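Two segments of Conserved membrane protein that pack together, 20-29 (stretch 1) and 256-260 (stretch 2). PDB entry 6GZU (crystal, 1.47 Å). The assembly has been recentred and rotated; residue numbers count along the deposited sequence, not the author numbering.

Stretch 1 (20-29) HLEISTHLIR
Stretch 2 (256-260) NVLGI

No hydrogen bond joins the two stretches, although the main chain of stretch 2 takes a direct part in the contact: two of its carbonyl oxygens rest against the aliphatic side chain of Leu 21. Leu 21 CD2 lies 3.6 Å from Val 257 O, and Leu 21 CB lies 3.8 Å from Leu 258 O, so the leucine (chi1 m, chi2 t) meets polar atoms through van der Waals contact alone. The backbones come closest here, with 5.5 Å between the CA atoms of Leu 21 and Leu 258.

Stretch 1 is helical throughout, its phi/psi values near -62/-42. Its backbone bonds follow the i to i+4 pattern, from Ser 24 N to His 20 O (2.8 Å) through Arg 29 N to Thr 25 O (2.9 Å). Stretch 2 brings in the end of another helix. Gly 259, at phi/psi 82/19, leaves helical geometry in a Schellman motif, and its N donates to Asn 256 O at 3.1 Å. Positive phi favours glycine, and an ideal CB here would point toward stretch 1, 3.7 Å from Leu 21 CD1.

Leu 258 (phi/psi -72/-10; chi1 m, chi2 t) is the centrepiece, with the largest covered area of any residue in the contact. Its CA-to-CB bond points sideways, but the end of the side chain comes nearer to the helix. Leu 258 CD2 lies 3.9 Å from Ser 24 CB and 3.8 Å from Thr 25 OG1, while Leu 258 CD1 makes an apolar contact with Ile 28 CG1 at 4.1 Å. Ile 28 has both chi1 and chi2 m.

Thr 25 (chi1 m) donates from OG1 to Leu 21 O at 2.8 Å, satisfying its hydroxyl proton within the helix. Its methyl meets the flank of the contact, where Thr 25 CG2 lies 4.2 Å from CD1 of Ile 260 (chi1 m, chi2 t).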

# COMPACT_ATOMS: atom_id res chain seq x y z
N HIS A 20 -3.24 -3.24 -11.08
CA HIS A 20 -3.23 -3.75 -9.72
C HIS A 20 -2.48 -5.08 -9.63
O HIS A 20 -1.74 -5.32 -8.66
CB HIS A 20 -4.64 -3.93 -9.22
CG HIS A 20 -4.71 -4.26 -7.76
ND1 HIS A 20 -5.57 -5.21 -7.26
CD2 HIS A 20 -4.09 -3.71 -6.68
CE1 HIS A 20 -5.45 -5.26 -5.94
NE2 HIS A 20 -4.54 -4.37 -5.57
N LEU A 21 -2.67 -5.98 -10.60
CA LEU A 21 -2.01 -7.30 -10.52
C LEU A 21 -0.48 -7.21 -10.63
O LEU A 21 0.24 -7.91 -9.90
CB LEU A 21 -2.58 -8.29 -11.57
CG LEU A 21 -4.07 -8.61 -11.29
CD1 LEU A 21 -4.70 -9.53 -12.32
CD2 LEU A 21 -4.25 -9.20 -9.90
N GLU A 22 0.01 -6.33 -11.50
CA GLU A 22 1.46 -6.11 -11.64
C GLU A 22 2.06 -5.48 -10.39
O GLU A 22 3.13 -5.91 -9.92
CB GLU A 22 1.77 -5.25 -12.86
CG GLU A 22 1.70 -6.09 -14.10
CD GLU A 22 1.28 -5.39 -15.39
OE1 GLU A 22 0.45 -4.46 -15.39
OE2 GLU A 22 1.75 -5.83 -16.44
N ILE A 23 1.35 -4.52 -9.81
CA ILE A 23 1.81 -3.94 -8.56
C ILE A 23 1.82 -5.01 -7.46
O ILE A 23 2.80 -5.17 -6.73
CB ILE A 23 0.89 -2.79 -8.13
CG1 ILE A 23 1.04 -1.61 -9.09
CG2 ILE A 23 1.23 -2.36 -6.70
CD1 ILE A 23 -0.12 -0.59 -9.01
N SER A 24 0.73 -5.76 -7.35
CA SER A 24 0.66 -6.79 -6.31
C SER A 24 1.74 -7.85 -6.51
O SER A 24 2.23 -8.39 -5.52
CB SER A 24 -0.71 -7.44 -6.31
OG SER A 24 -1.67 -6.51 -5.84
N THR A 25 2.09 -8.15 -7.75
CA THR A 25 3.14 -9.12 -8.03
C THR A 25 4.44 -8.60 -7.44
O THR A 25 5.20 -9.38 -6.86
CB THR A 25 3.28 -9.35 -9.55
OG1 THR A 25 2.09 -10.00 -10.01
CG2 THR A 25 4.47 -10.28 -9.93
N HIS A 26 4.74 -7.31 -7.63
CA HIS A 26 5.96 -6.76 -7.03
C HIS A 26 5.94 -6.78 -5.51
O HIS A 26 6.97 -7.03 -4.88
CB HIS A 26 6.34 -5.38 -7.59
CG HIS A 26 7.78 -5.05 -7.35
ND1 HIS A 26 8.80 -5.77 -7.93
CD2 HIS A 26 8.37 -4.14 -6.53
CE1 HIS A 26 9.96 -5.29 -7.52
NE2 HIS A 26 9.72 -4.31 -6.65
N LEU A 27 4.79 -6.49 -4.91
CA LEU A 27 4.67 -6.60 -3.45
C LEU A 27 4.96 -8.02 -2.98
O LEU A 27 5.71 -8.21 -2.02
CB LEU A 27 3.31 -6.08 -2.96
CG LEU A 27 3.18 -4.56 -2.84
CD1 LEU A 27 3.71 -3.69 -3.91
CD2 LEU A 27 1.68 -4.28 -2.56
N ILE A 28 4.44 -9.03 -3.68
CA ILE A 28 4.72 -10.41 -3.31
C ILE A 28 6.21 -10.72 -3.49
O ILE A 28 6.83 -11.38 -2.63
CB ILE A 28 3.86 -11.41 -4.16
CG1 ILE A 28 2.38 -11.34 -3.75
CG2 ILE A 28 4.37 -12.88 -4.04
CD1 ILE A 28 2.11 -11.78 -2.27
N ARG A 29 6.80 -10.27 -4.60
CA ARG A 29 8.25 -10.40 -4.80
C ARG A 29 9.01 -9.80 -3.59
O ARG A 29 9.89 -10.45 -3.02
CB ARG A 29 8.62 -9.71 -6.10
CG ARG A 29 10.05 -9.72 -6.50
CD ARG A 29 10.20 -9.00 -7.87
NE ARG A 29 9.58 -9.69 -8.99
CZ ARG A 29 8.59 -9.26 -9.77
NH1 ARG A 29 8.01 -8.06 -9.59
NH2 ARG A 29 8.14 -10.06 -10.74
N ASN A 256 -1.94 -18.03 -9.39
CA ASN A 256 -3.12 -17.95 -10.25
C ASN A 256 -3.86 -16.63 -10.07
O ASN A 256 -4.29 -16.01 -11.04
CB ASN A 256 -4.06 -19.16 -10.05
CG ASN A 256 -4.50 -19.77 -11.39
N VAL A 257 -3.98 -16.17 -8.83
CA VAL A 257 -4.64 -14.90 -8.54
C VAL A 257 -3.87 -13.73 -9.15
O VAL A 257 -4.47 -12.77 -9.65
CB VAL A 257 -4.78 -14.70 -7.01
CG1 VAL A 257 -5.24 -13.30 -6.70
CG2 VAL A 257 -5.77 -15.66 -6.45
N LEU A 258 -2.54 -13.81 -9.14
CA LEU A 258 -1.69 -12.76 -9.72
C LEU A 258 -1.74 -12.76 -11.24
O LEU A 258 -1.22 -11.84 -11.87
CB LEU A 258 -0.24 -12.92 -9.25
CG LEU A 258 -0.02 -12.61 -7.76
CD1 LEU A 258 1.44 -12.92 -7.38
CD2 LEU A 258 -0.38 -11.16 -7.40
N GLY A 259 -2.35 -13.78 -11.83
CA GLY A 259 -2.55 -13.79 -13.27
C GLY A 259 -1.28 -14.26 -13.96
O GLY A 259 -1.09 -14.03 -15.16
N ILE A 260 -0.42 -14.93 -13.21
CA ILE A 260 0.90 -15.33 -13.70
C ILE A 260 0.80 -16.65 -14.41
O ILE A 260 0.28 -17.59 -13.84
CB ILE A 260 1.90 -15.52 -12.53
CG1 ILE A 260 2.31 -14.16 -11.95
CG2 ILE A 260 3.13 -16.29 -12.99
CD1 ILE A 260 3.40 -14.23 -10.89